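Local coordinates for protein lipolytic enzyme, G-D-S-L family (PDB 7BR2) that metabolises the drug diltiazem in the gut bacterium Bacteroides thetaiotaomicron, probably as a serine esterase of the SGNH (GDSL) hydrolase family, at residues A269-L274 against P344-A349; R46-P51 against N438-R443; M353-Y358 against S432-I437; N301-K306 against I335-E340. All coordinates share one frame; numbering follows the deposited sequence.

Interaction 1 (A269-L274 against P344-A349); sequences ALPYPL and PQYQQA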
loop_
_atom_site.group_PDB
_atom_site.type_symbol
_atom_site.label_atom_id
_atom_site.label_comp_id
_atom_site.label_asym_id
_atom_site.label_seq_id
_atom_site.Cartn_x
_atom_site.Cartn_y
_atom_site.Cartn_z
ATOM N N ALA A 269 17.443 -2.038 9.400
ATOM C CA ALA A 269 16.283 -1.473 8.744
ATOM C C ALA A 269 15.890 -0.207 9.482
ATOM O O ALA A 269 16.273 0.007 10.634
ATOM C CB ALA A 269 15.121 -2.471 8.707
ATOM N N LEU A 270 15.130 0.629 8.801
ATOM C CA LEU A 270 14.558 1.841 9.362
ATOM C C LEU A 270 13.141 1.570 9.851
ATOM O O LEU A 270 12.529 0.568 9.465
ATOM C CB LEU A 270 14.546 2.962 8.307
ATOM C CG LEU A 270 15.895 3.460 7.777
ATOM C CD1 LEU A 270 15.695 4.502 6.665
ATOM C CD2 LEU A 270 16.755 4.020 8.904
ATOM N N PRO A 271 12.598 2.404 10.745
ATOM C CA PRO A 271 11.182 2.259 11.109
ATOM C C PRO A 271 10.274 2.588 9.932
ATOM O O PRO A 271 10.649 3.296 8.994
ATOM C CB PRO A 271 10.991 3.267 12.247
ATOM C CG PRO A 271 12.047 4.300 12.015
ATOM C CD PRO A 271 13.225 3.549 11.435
ATOM N N TYR A 272 9.059 2.061 9.995
ATOM C CA TYR A 272 8.072 2.368 8.972
ATOM C C TYR A 272 7.491 3.744 9.237
ATOM O O TYR A 272 6.975 3.987 10.335
ATOM C CB TYR A 272 6.957 1.345 8.940
ATOM C CG TYR A 272 6.077 1.532 7.734
ATOM C CD1 TYR A 272 6.424 0.971 6.505
ATOM C CD2 TYR A 272 4.920 2.310 7.804
ATOM C CE1 TYR A 272 5.629 1.152 5.388
ATOM C CE2 TYR A 272 4.120 2.497 6.690
ATOM C CZ TYR A 272 4.483 1.921 5.483
ATOM O OH TYR A 272 3.684 2.100 4.375
ATOM N N PRO A 273 7.594 4.678 8.295
ATOM C CA PRO A 273 7.071 6.027 8.516
ATOM C C PRO A 273 5.617 6.147 8.095
ATOM O O PRO A 273 5.184 5.600 7.077
ATOM C CB PRO A 273 7.997 6.891 7.653
ATOM C CG PRO A 273 8.376 6.000 6.545
ATOM C CD PRO A 273 8.382 4.581 7.060
ATOM N N LEU A 274 4.859 6.888 8.906
ATOM C CA LEU A 274 3.423 7.047 8.724
ATOM C C LEU A 274 3.109 8.511 8.464
ATOM O O LEU A 274 3.486 9.388 9.250
ATOM C CB LEU A 274 2.659 6.544 9.951
ATOM C CG LEU A 274 2.787 5.037 10.164
ATOM C CD1 LEU A 274 2.325 4.603 11.550
ATOM C CD2 LEU A 274 2.052 4.259 9.074
ATOM N N PRO A 344 16.299 10.180 14.940
ATOM C CA PRO A 344 16.907 10.471 13.635
ATOM C C PRO A 344 16.535 9.465 12.569
ATOM O O PRO A 344 16.291 9.861 11.427
ATOM C CB PRO A 344 18.408 10.460 13.944
ATOM C CG PRO A 344 18.467 10.818 15.398
ATOM C CD PRO A 344 17.294 10.113 16.011
ATOM N N GLN A 345 16.462 8.175 12.917
ATOM C CA GLN A 345 16.080 7.168 11.937
ATOM C C GLN A 345 14.626 7.331 11.505
ATOM O O GLN A 345 14.280 6.996 10.366
ATOM C CB GLN A 345 16.322 5.746 12.467
ATOM C CG GLN A 345 15.503 5.333 13.695
ATOM C CD GLN A 345 16.257 5.451 15.026
ATOM O OE1 GLN A 345 16.997 6.410 15.264
ATOM N NE2 GLN A 345 16.021 4.491 15.920
ATOM N N TYR A 346 13.758 7.837 12.386
ATOM C CA TYR A 346 12.386 8.100 11.967
ATOM C C TYR A 346 12.322 9.320 11.058
ATOM O O TYR A 346 11.546 9.339 10.104
ATOM C CB TYR A 346 11.453 8.280 13.168
ATOM C CG TYR A 346 9.999 8.083 12.784
ATOM C CD1 TYR A 346 9.442 6.809 12.729
ATOM C CD2 TYR A 346 9.201 9.163 12.404
ATOM C CE1 TYR A 346 8.129 6.618 12.357
ATOM C CE2 TYR A 346 7.884 8.981 12.018
ATOM C CZ TYR A 346 7.356 7.707 12.001
ATOM O OH TYR A 346 6.043 7.497 11.646
ATOM N N GLN A 347 13.143 10.333 11.327
ATOM C CA GLN A 347 13.238 11.465 10.418
ATOM C C GLN A 347 13.752 11.029 9.041
ATOM O O GLN A 347 13.226 11.461 8.004
ATOM C CB GLN A 347 14.149 12.524 11.033
ATOM C CG GLN A 347 13.570 13.236 12.256
ATOM C CD GLN A 347 12.360 14.094 11.915
ATOM O OE1 GLN A 347 11.246 13.856 12.399
ATOM N NE2 GLN A 347 12.573 15.099 11.081
ATOM N N GLN A 348 14.753 10.143 9.020
ATOM C CA GLN A 348 15.251 9.569 7.771
ATOM C C GLN A 348 14.148 8.800 7.049
ATOM O O GLN A 348 13.951 8.941 5.825
ATOM C CB GLN A 348 16.436 8.656 8.104
ATOM C CG GLN A 348 17.103 7.909 6.955
ATOM C CD GLN A 348 18.247 7.041 7.444
ATOM O OE1 GLN A 348 18.530 7.007 8.642
ATOM N NE2 GLN A 348 18.895 6.320 6.534
ATOM N N ALA A 349 13.404 7.983 7.797
ATOM C CA ALA A 349 12.313 7.237 7.190
ATOM C C ALA A 349 11.265 8.184 6.611
ATOM O O ALA A 349 10.720 7.928 5.533
ATOM C CB ALA A 349 11.707 6.281 8.217
HETATM O O HOH W 1 4.412 9.491 11.705
#
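Leu274 N donates a hydrogen bond to the phenol oxygen of Tyr346 (N to OH 3.0 Å, 154° at the hydrogen), the one direct hydrogen bond between the loop 269-274 and the start of the helix. Water 1 sits 2.6 Å from Tyr346 OH and gives a hydrogen to Leu274 O, so both backbone polar groups of Leu274 are tied to the same phenol end. The ring reaches them because its CG stands anti to the backbone N (chi1 -161°), and on the way its CD1 passes 3.7 Å from Pro271 CG. Ala349 CB faces the loop between two prolines, 3.3 Å from Pro271 O and 3.7 Å from Pro273 CG. At the other end Leu270 lays both methyls against one face of the Gln348 amide, the chains crossing at about a right angle, CD1 and CD2 each 3.7 Å from Gln348 CD. That amide is fixed from outside: OE1 accepts from Arg443 NH2 while NE2 donates to Ile437 O and Lys439 O. Further out, Tyr272 turns off the helix toward helix 35-46, where its OH bonds to Phe38 O. The proline-rich loop, leaving strand 260-267, is wedged between helices 35-46 and 344-377.

Interaction 2 (R46-P51 against N438-R443); sequences RFPNMP and NKPVVR
A type I beta turn, Phe47 to Met50, ends helix 35-46 and leads into strand 53-58; its outer corner rests on the link between helix 417-437 and strand 443-449. The turn is closed by Met50 N donating to Phe47 O (3.0 Å). Pro48 gives the largest share of the contact. Its CB lies 3.2 Å from the carbonyl oxygen Asn438 O, and it also meets the amide of the same residue, with Asn438 CG 3.4 Å from Pro48 CB. Asn438 holds its CG in the crowded position between backbone N and carbonyl carbon (chi1 60°), which brings ND2 near Pro48 O for a weak bond (3.2 Å, bent to 132°). The same ND2 donates to Met44 O, in the last turn of helix 35-46. Lys439, bent at chi2, curls back so that NZ lies 2.5 Å from Pro48 O. NZ donates to Asn438 OD1 (3.0 Å), arriving in the carbonyl plane on a lone pair, which should hold the amide's orientation. Around these polar groups the packing is lighter: Pro48 CG meets Pro440 CD at 4.2 Å, and Asn49 OD1 lies beside the methylenes of Lys439. Strands 21-26 and 53-58 are neighbouring parallel strands joined through helix 35-46, so the turn is the return corner of a beta-alpha-beta crossover, the unit from which the central parallel sheet of SGNH hydrolases is built.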
loop_
_atom_site.group_PDB
_atom_site.type_symbol
_atom_site.label_atom_id
_atom_site.label_comp_id
_atom_site.label_asym_id
_atom_site.label_seq_id
_atom_site.Cartn_x
_atom_site.Cartn_y
_atom_site.Cartn_z
ATOM N N ARG A 46 12.279 -1.379 5.283
ATOM C CA ARG A 46 12.621 -2.636 5.948
ATOM C C ARG A 46 13.728 -3.419 5.220
ATOM O O ARG A 46 14.515 -4.128 5.865
ATOM C CB ARG A 46 11.374 -3.490 6.109
ATOM C CG ARG A 46 11.511 -4.626 7.130
ATOM C CD ARG A 46 11.725 -4.110 8.545
ATOM N NE ARG A 46 10.838 -2.987 8.783
ATOM C CZ ARG A 46 9.639 -3.095 9.343
ATOM N NH1 ARG A 46 9.184 -4.286 9.690
ATOM N NH2 ARG A 46 8.880 -2.016 9.505
ATOM N N PHE A 47 13.778 -3.384 3.881
ATOM C CA PHE A 47 14.803 -4.101 3.122
ATOM C C PHE A 47 15.551 -3.104 2.240
ATOM O O PHE A 47 15.498 -3.192 1.006
ATOM C CB PHE A 47 14.176 -5.224 2.298
ATOM C CG PHE A 47 13.333 -6.148 3.110
ATOM C CD1 PHE A 47 13.900 -6.974 4.076
ATOM C CD2 PHE A 47 11.961 -6.150 2.955
ATOM C CE1 PHE A 47 13.110 -7.806 4.844
ATOM C CE2 PHE A 47 11.165 -6.988 3.722
ATOM C CZ PHE A 47 11.740 -7.812 4.667
ATOM N N PRO A 48 16.296 -2.170 2.849
ATOM C CA PRO A 48 16.877 -1.059 2.071
ATOM C C PRO A 48 17.911 -1.482 1.045
ATOM O O PRO A 48 18.161 -0.725 0.088
ATOM C CB PRO A 48 17.512 -0.174 3.149
ATOM C CG PRO A 48 17.851 -1.151 4.275
ATOM C CD PRO A 48 16.701 -2.132 4.273
ATOM N N ASN A 49 18.511 -2.660 1.190
ATOM C CA ASN A 49 19.499 -3.138 0.240
ATOM C C ASN A 49 18.904 -4.109 -0.764
ATOM O O ASN A 49 19.651 -4.763 -1.497
ATOM C CB ASN A 49 20.667 -3.808 0.965
ATOM C CG ASN A 49 21.302 -2.907 2.012
ATOM O OD1 ASN A 49 21.879 -1.869 1.694
ATOM N ND2 ASN A 49 21.228 -3.326 3.275
ATOM N N MET A 50 17.579 -4.214 -0.826
ATOM C CA MET A 50 16.903 -5.145 -1.727
ATOM C C MET A 50 15.963 -4.356 -2.638
ATOM O O MET A 50 14.741 -4.354 -2.437
ATOM C CB MET A 50 16.140 -6.206 -0.935
ATOM C CG MET A 50 15.729 -7.392 -1.756
ATOM S SD MET A 50 14.552 -8.454 -0.906
ATOM C CE MET A 50 13.171 -7.347 -0.690
ATOM N N PRO A 51 16.501 -3.659 -3.644
ATOM C CA PRO A 51 15.640 -2.794 -4.466
ATOM C C PRO A 51 14.642 -3.602 -5.273
ATOM O O PRO A 51 14.966 -4.646 -5.844
ATOM C CB PRO A 51 16.626 -2.057 -5.381
ATOM C CG PRO A 51 17.824 -2.919 -5.425
ATOM C CD PRO A 51 17.912 -3.584 -4.064
ATOM N N ASN A 438 18.404 5.253 2.196
ATOM C CA ASN A 438 17.617 4.414 3.094
ATOM C C ASN A 438 18.473 3.489 3.962
ATOM O O ASN A 438 17.919 2.634 4.660
ATOM C CB ASN A 438 16.579 3.598 2.306
ATOM C CG ASN A 438 17.200 2.678 1.291
ATOM O OD1 ASN A 438 18.397 2.741 1.039
ATOM N ND2 ASN A 438 16.378 1.829 0.673
ATOM N N LYS A 439 19.798 3.631 3.924
ATOM C CA LYS A 439 20.687 2.771 4.707
ATOM C C LYS A 439 20.830 3.305 6.127
ATOM O O LYS A 439 21.310 4.435 6.309
ATOM C CB LYS A 439 22.063 2.686 4.050
ATOM C CG LYS A 439 22.051 2.678 2.523
ATOM C CD LYS A 439 21.344 1.448 2.005
ATOM C CE LYS A 439 21.319 1.458 0.495
ATOM N NZ LYS A 439 20.224 0.654 -0.105
ATOM N N PRO A 440 20.476 2.532 7.150
ATOM C CA PRO A 440 20.660 3.017 8.521
ATOM C C PRO A 440 22.124 3.319 8.780
ATOM O O PRO A 440 23.014 2.627 8.287
ATOM C CB PRO A 440 20.169 1.852 9.388
ATOM C CG PRO A 440 19.289 1.046 8.505
ATOM C CD PRO A 440 19.878 1.187 7.114
ATOM N N VAL A 441 22.371 4.368 9.554
ATOM C CA VAL A 441 23.717 4.710 9.989
ATOM C C VAL A 441 23.811 4.448 11.488
ATOM O O VAL A 441 22.802 4.241 12.173
ATOM C CB VAL A 441 24.107 6.168 9.655
ATOM C CG1 VAL A 441 24.067 6.404 8.165
ATOM C CG2 VAL A 441 23.179 7.129 10.345
ATOM N N VAL A 442 25.051 4.402 11.987
ATOM C CA VAL A 442 25.269 4.199 13.412
ATOM C C VAL A 442 24.682 5.384 14.165
ATOM O O VAL A 442 25.018 6.543 13.890
ATOM C CB VAL A 442 26.759 3.999 13.721
ATOM C CG1 VAL A 442 26.965 3.849 15.216
ATOM C CG2 VAL A 442 27.295 2.767 13.013
ATOM N N ARG A 443 23.786 5.096 15.108
ATOM C CA ARG A 443 23.131 6.101 15.938
ATOM C C ARG A 443 23.611 5.988 17.382
ATOM O O ARG A 443 23.656 4.890 17.950
ATOM C CB ARG A 443 21.610 5.946 15.881
ATOM C CG ARG A 443 21.030 6.013 14.485
ATOM C CD ARG A 443 21.209 7.399 13.874
ATOM N NE ARG A 443 20.557 7.494 12.573
ATOM C CZ ARG A 443 20.508 8.602 11.837
ATOM N NH1 ARG A 443 21.071 9.722 12.278
ATOM N NH2 ARG A 443 19.889 8.586 10.662
#

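Interaction 3 (M353-Y358 against S432-I437); sequences MHLNEY and SKIYEI
Segments 353-358 of helix 344-377 and 432-437 of helix 417-437 run nearly antiparallel, with segment axes 9.7 Å apart at a signed crossing angle of -165° and the closest CA pair, Leu355 and Ile434, at 6.8 Å. No hydrogen bond joins them; the interface is hydrocarbon, and Leu355 is its centre. Leu355 and Ile434 lie alongside one another, pointing opposite ways, Leu355 CB meeting Ile434 CG1 at 3.6 Å. Ile434 CD1 then continues over the backbone of the other helix to lie 3.6 Å from Asn356 N. Toward the other side Leu355 CD1 and Ile437 CD1 come tip to tip at 3.6 Å. Ile437 can point its long branch there because CG1 occupies the crowded place between backbone N and carbonyl carbon (chi1 68°). The two long helices pack against helix 35-46 of the SGNH core: Met44 of that helix touches both Asn356 and Ile434. Asn356 brings only its CB to Ile434, while both ends of its amide are bonded, ND2 donating to Ser37 O and OD1 accepting from Arg359 NE. At the exposed margin Lys433 contributes its aliphatic stem, CG lying 4.0 Å from Leu355 CD1, before the chain bends off at chi2 and chi3. Its NZ forms a salt bridge along its own helix with Glu436 OE2 (3.3 Å), which it meets from above the carboxylate plane, 38° out of it.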
loop_
_atom_site.group_PDB
_atom_site.type_symbol
_atom_site.label_atom_id
_atom_site.label_comp_id
_atom_site.label_asym_id
_atom_site.label_seq_id
_atom_site.Cartn_x
_atom_site.Cartn_y
_atom_site.Cartn_z
ATOM N N MET A 353 9.608 8.615 2.942
ATOM C CA MET A 353 8.159 8.596 2.753
ATOM C C MET A 353 7.707 9.737 1.850
ATOM O O MET A 353 6.849 9.550 0.977
ATOM C CB MET A 353 7.457 8.684 4.116
ATOM C CG MET A 353 5.942 8.817 4.069
ATOM S SD MET A 353 5.226 9.350 5.660
ATOM C CE MET A 353 5.460 11.128 5.628
ATOM N N HIS A 354 8.260 10.932 2.068
ATOM C CA HIS A 354 7.897 12.085 1.251
ATOM C C HIS A 354 8.367 11.912 -0.190
ATOM O O HIS A 354 7.622 12.217 -1.136
ATOM C CB HIS A 354 8.487 13.360 1.852
ATOM C CG HIS A 354 7.861 13.772 3.146
ATOM N ND1 HIS A 354 6.494 13.841 3.324
ATOM C CD2 HIS A 354 8.416 14.168 4.319
ATOM C CE1 HIS A 354 6.235 14.255 4.554
ATOM N NE2 HIS A 354 7.383 14.453 5.179
ATOM N N LEU A 355 9.613 11.443 -0.372
ATOM C CA LEU A 355 10.092 11.136 -1.720
ATOM C C LEU A 355 9.156 10.164 -2.428
ATOM O O LEU A 355 8.813 10.351 -3.614
ATOM C CB LEU A 355 11.510 10.560 -1.645
ATOM C CG LEU A 355 12.587 11.571 -1.226
ATOM C CD1 LEU A 355 13.881 10.878 -0.838
ATOM C CD2 LEU A 355 12.842 12.587 -2.337
ATOM N N ASN A 356 8.709 9.129 -1.701
ATOM C CA ASN A 356 7.847 8.108 -2.285
ATOM C C ASN A 356 6.490 8.680 -2.666
ATOM O O ASN A 356 5.903 8.272 -3.674
ATOM C CB ASN A 356 7.684 6.954 -1.303
ATOM C CG ASN A 356 6.851 5.827 -1.868
ATOM O OD1 ASN A 356 7.140 5.313 -2.953
ATOM N ND2 ASN A 356 5.791 5.447 -1.148
ATOM N N GLU A 357 5.972 9.628 -1.877
ATOM C CA GLU A 357 4.693 10.264 -2.218
ATOM C C GLU A 357 4.814 11.156 -3.467
ATOM O O GLU A 357 3.935 11.129 -4.346
ATOM C CB GLU A 357 4.184 11.044 -1.000
ATOM C CG GLU A 357 3.027 12.002 -1.249
ATOM C CD GLU A 357 1.702 11.316 -1.542
ATOM O OE1 GLU A 357 1.553 10.113 -1.216
ATOM O OE2 GLU A 357 0.804 11.993 -2.109
ATOM N N TYR A 358 5.902 11.933 -3.573
ATOM C CA TYR A 358 6.170 12.673 -4.814
ATOM C C TYR A 358 6.156 11.736 -6.020
ATOM O O TYR A 358 5.546 12.024 -7.067
ATOM C CB TYR A 358 7.541 13.355 -4.749
ATOM C CG TYR A 358 7.657 14.611 -3.918
ATOM C CD1 TYR A 358 6.774 15.671 -4.091
ATOM C CD2 TYR A 358 8.678 14.760 -2.992
ATOM C CE1 TYR A 358 6.894 16.830 -3.354
ATOM C CE2 TYR A 358 8.798 15.926 -2.237
ATOM C CZ TYR A 358 7.901 16.949 -2.425
ATOM O OH TYR A 358 7.995 18.109 -1.695
ATOM N N SER A 432 15.927 6.500 -7.078
ATOM C CA SER A 432 17.353 6.419 -6.783
ATOM C C SER A 432 17.684 7.133 -5.485
ATOM O O SER A 432 18.493 6.642 -4.693
ATOM C CB SER A 432 18.190 6.993 -7.926
ATOM O OG SER A 432 18.016 6.211 -9.093
ATOM N N LYS A 433 17.102 8.313 -5.258
ATOM C CA LYS A 433 17.381 8.989 -3.998
ATOM C C LYS A 433 16.955 8.114 -2.822
ATOM O O LYS A 433 17.706 7.946 -1.854
ATOM C CB LYS A 433 16.679 10.343 -3.962
ATOM C CG LYS A 433 17.262 11.308 -2.930
ATOM C CD LYS A 433 18.759 11.423 -3.131
ATOM C CE LYS A 433 19.224 12.848 -2.997
ATOM N NZ LYS A 433 20.651 13.025 -3.377
ATOM N N ILE A 434 15.756 7.529 -2.908
ATOM C CA ILE A 434 15.264 6.669 -1.836
ATOM C C ILE A 434 16.251 5.543 -1.556
ATOM O O ILE A 434 16.619 5.299 -0.402
ATOM C CB ILE A 434 13.858 6.129 -2.165
ATOM C CG1 ILE A 434 12.810 7.206 -1.924
ATOM C CG2 ILE A 434 13.553 4.894 -1.330
ATOM C CD1 ILE A 434 11.442 6.846 -2.493
ATOM N N TYR A 435 16.686 4.827 -2.601
ATOM C CA TYR A 435 17.601 3.710 -2.364
ATOM C C TYR A 435 19.040 4.151 -2.132
ATOM O O TYR A 435 19.912 3.305 -1.883
ATOM C CB TYR A 435 17.520 2.714 -3.514
ATOM C CG TYR A 435 16.302 1.824 -3.402
ATOM C CD1 TYR A 435 16.304 0.731 -2.554
ATOM C CD2 TYR A 435 15.131 2.106 -4.111
ATOM C CE1 TYR A 435 15.196 -0.081 -2.425
ATOM C CE2 TYR A 435 14.013 1.299 -3.988
ATOM C CZ TYR A 435 14.057 0.201 -3.138
ATOM O OH TYR A 435 12.974 -0.634 -3.003
ATOM N N GLU A 436 19.307 5.448 -2.188
ATOM C CA GLU A 436 20.593 5.970 -1.758
ATOM C C GLU A 436 20.593 6.383 -0.282
ATOM O O GLU A 436 21.596 6.180 0.410
ATOM C CB GLU A 436 20.977 7.141 -2.668
ATOM C CG GLU A 436 22.050 8.100 -2.167
ATOM C CD GLU A 436 22.138 9.369 -3.037
ATOM O OE1 GLU A 436 21.814 9.281 -4.245
ATOM O OE2 GLU A 436 22.481 10.453 -2.508
ATOM N N ILE A 437 19.475 6.883 0.245
ATOM C CA ILE A 437 19.461 7.406 1.604
ATOM C C ILE A 437 18.781 6.468 2.598
ATOM O O ILE A 437 18.570 6.861 3.740
ATOM C CB ILE A 437 18.814 8.795 1.656
ATOM C CG1 ILE A 437 17.313 8.685 1.358
ATOM C CG2 ILE A 437 19.542 9.737 0.727
ATOM C CD1 ILE A 437 16.560 9.989 1.471
#

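Interaction 4 (N301-K306 against I335-E340); sequences NTELLK and INLAAE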
loop_
_atom_site.group_PDB
_atom_site.type_symbol
_atom_site.label_atom_id
_atom_site.label_comp_id
_atom_site.label_asym_id
_atom_site.label_seq_id
_atom_site.Cartn_x
_atom_site.Cartn_y
_atom_site.Cartn_z
ATOM N N ASN A 301 5.654 -2.541 13.096
ATOM C CA ASN A 301 6.434 -1.334 13.314
ATOM C C ASN A 301 6.937 -1.273 14.744
ATOM O O ASN A 301 6.735 -0.291 15.454
ATOM C CB ASN A 301 5.645 -0.080 12.960
ATOM C CG ASN A 301 6.545 1.038 12.491
ATOM O OD1 ASN A 301 7.725 0.816 12.215
ATOM N ND2 ASN A 301 6.013 2.249 12.435
ATOM N N THR A 302 7.630 -2.331 15.179
ATOM C CA THR A 302 8.220 -2.399 16.516
ATOM C C THR A 302 9.747 -2.360 16.422
ATOM O O THR A 302 10.381 -3.333 15.990
ATOM C CB THR A 302 7.746 -3.655 17.246
ATOM O OG1 THR A 302 6.343 -3.541 17.504
ATOM C CG2 THR A 302 8.479 -3.812 18.565
ATOM N N GLU A 303 10.326 -1.240 16.847
ATOM C CA GLU A 303 11.769 -1.055 16.985
ATOM C C GLU A 303 12.039 -0.953 18.485
ATOM O O GLU A 303 12.109 0.140 19.062
ATOM C CB GLU A 303 12.238 0.205 16.215
ATOM C CG GLU A 303 13.743 0.405 16.199
ATOM C CD GLU A 303 14.175 1.735 15.579
ATOM O OE1 GLU A 303 13.312 2.596 15.284
ATOM O OE2 GLU A 303 15.398 1.912 15.379
ATOM N N LEU A 304 12.193 -2.109 19.126
ATOM C CA LEU A 304 12.092 -2.188 20.580
ATOM C C LEU A 304 13.430 -1.896 21.247
ATOM O O LEU A 304 14.445 -2.524 20.928
ATOM C CB LEU A 304 11.575 -3.560 21.010
ATOM C CG LEU A 304 11.054 -3.573 22.453
ATOM C CD1 LEU A 304 9.754 -2.772 22.614
ATOM C CD2 LEU A 304 10.873 -5.001 22.953
ATOM N N LEU A 305 13.430 -0.943 22.174
ATOM C CA LEU A 305 14.592 -0.677 23.014
ATOM C C LEU A 305 14.281 -1.091 24.451
ATOM O O LEU A 305 13.393 -0.515 25.097
ATOM C CB LEU A 305 15.007 0.791 22.945
ATOM C CG LEU A 305 16.027 1.203 24.008
ATOM C CD1 LEU A 305 17.348 0.462 23.833
ATOM C CD2 LEU A 305 16.254 2.719 23.967
ATOM N N LYS A 306 15.016 -2.085 24.944
ATOM C CA LYS A 306 14.870 -2.593 26.302
ATOM C C LYS A 306 16.200 -2.426 27.018
ATOM O O LYS A 306 17.215 -2.986 26.589
ATOM C CB LYS A 306 14.441 -4.068 26.305
ATOM C CG LYS A 306 13.899 -4.535 27.646
ATOM C CD LYS A 306 13.607 -6.016 27.674
ATOM C CE LYS A 306 12.326 -6.335 26.926
ATOM N NZ LYS A 306 12.322 -7.755 26.495
ATOM N N ILE A 335 10.613 -0.035 25.153
ATOM C CA ILE A 335 9.862 1.037 24.507
ATOM C C ILE A 335 10.032 0.912 22.994
ATOM O O ILE A 335 11.045 0.403 22.496
ATOM C CB ILE A 335 10.283 2.433 24.998
ATOM C CG1 ILE A 335 11.775 2.648 24.782
ATOM C CG2 ILE A 335 9.915 2.616 26.465
ATOM C CD1 ILE A 335 12.189 4.069 25.012
ATOM N N ASN A 336 9.001 1.327 22.259
ATOM C CA ASN A 336 9.006 1.234 20.801
ATOM C C ASN A 336 9.589 2.517 20.210
ATOM O O ASN A 336 8.947 3.574 20.233
ATOM C CB ASN A 336 7.598 0.977 20.270
ATOM C CG ASN A 336 7.589 0.698 18.788
ATOM O OD1 ASN A 336 8.652 0.580 18.164
ATOM N ND2 ASN A 336 6.394 0.543 18.221
ATOM N N LEU A 337 10.816 2.434 19.695
ATOM C CA LEU A 337 11.402 3.606 19.051
ATOM C C LEU A 337 10.660 3.981 17.765
ATOM O O LEU A 337 10.659 5.151 17.378
ATOM C CB LEU A 337 12.882 3.372 18.760
ATOM C CG LEU A 337 13.779 3.171 19.977
ATOM C CD1 LEU A 337 15.221 3.027 19.525
ATOM C CD2 LEU A 337 13.605 4.331 20.947
ATOM N N ALA A 338 10.003 3.019 17.108
ATOM C CA ALA A 338 9.254 3.314 15.889
ATOM C C ALA A 338 8.015 4.183 16.114
ATOM O O ALA A 338 7.432 4.654 15.130
ATOM C CB ALA A 338 8.839 2.018 15.205
ATOM N N ALA A 339 7.583 4.392 17.359
ATOM C CA ALA A 339 6.488 5.307 17.662
ATOM C C ALA A 339 6.980 6.685 18.088
ATOM O O ALA A 339 6.163 7.566 18.385
ATOM C CB ALA A 339 5.585 4.720 18.753
ATOM N N GLU A 340 8.288 6.902 18.107
ATOM C CA GLU A 340 8.878 8.159 18.557
ATOM C C GLU A 340 9.360 8.909 17.315
ATOM O O GLU A 340 10.458 8.651 16.811
ATOM C CB GLU A 340 10.017 7.886 19.539
ATOM C CG GLU A 340 9.591 7.061 20.742
ATOM C CD GLU A 340 8.493 7.739 21.542
ATOM O OE1 GLU A 340 8.484 8.988 21.595
ATOM O OE2 GLU A 340 7.640 7.025 22.115
HETATM O O HOH W 2 12.177 5.187 15.233
#
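The two segments form an antiparallel edge pairing that breaks off into an Asx turn: strand 335-336 is the outermost strand of a mixed sheet, next to strand 303-308. The regular part is short and tight. Leu305 and Ile335 are a hydrogen-bonded pair, each N donating to the other's O; the bond from Leu305 N to Ile335 O is 2.8 Å, almost straight at 173° and nearly along the C=O axis. Their side chains share a buried face, where Leu305 CB also packs 4.0 Å from Leu337 CG. Beyond the bridge the chain turns into a 3-10 segment, yet Leu337 N still reaches Glu303 O at 2.7 Å. Asn336 then takes over the pairing with its side chain. ND2 donates to Asn301 O (2.9 Å, 163°) on a lone pair in the carbonyl plane, while Asn336 OD1 takes Glu303 N at 2.8 Å. A second hydrogen bond to that oxygen, from Ala338 N, defines the Asx turn, so three bonds grip one amide. Leu304 and Thr302, both partly exposed, are held more loosely. Leu304 meets Ile335 O with CD1, at 3.4 Å, and, through a CA-H...O contact, with its CA. Thr302 CB points away and its OG1 hydrogen-bonds to Met297 O. Glu303 runs extended on the buried side, with OE2 held by Tyr265 OH and Gln345 NE2; water 2 donates both to its OE1 and to Leu337 O, the latter at 2.6 Å.

Overall arrangement
Interaction 1 lies at the hub: its centre is about 10 Å from that of interaction 2, 11 Å from interaction 4 and 12 Å from interaction 3. Helix 344-377 serves interactions 1 and 3, and Gln348 NE2 bridges them by reaching Ile437 O at 2.9 Å. Toward interaction 4 the link is Gln345 NE2 to Glu303 OE2, 2.7 Å. Interactions 2 and 3 meet where Pro51 CA packs 3.4 Å from Tyr435 CE1, whereas interactions 3 and 4 stay about 10 Å apart at their nearest atoms. None of the segments holds the probable catalytic triad Ser28, Asp204 and His207; interaction 2 joins the end of helix 35-46 to the loop before strand 443-449, and the others link elements packed beside it.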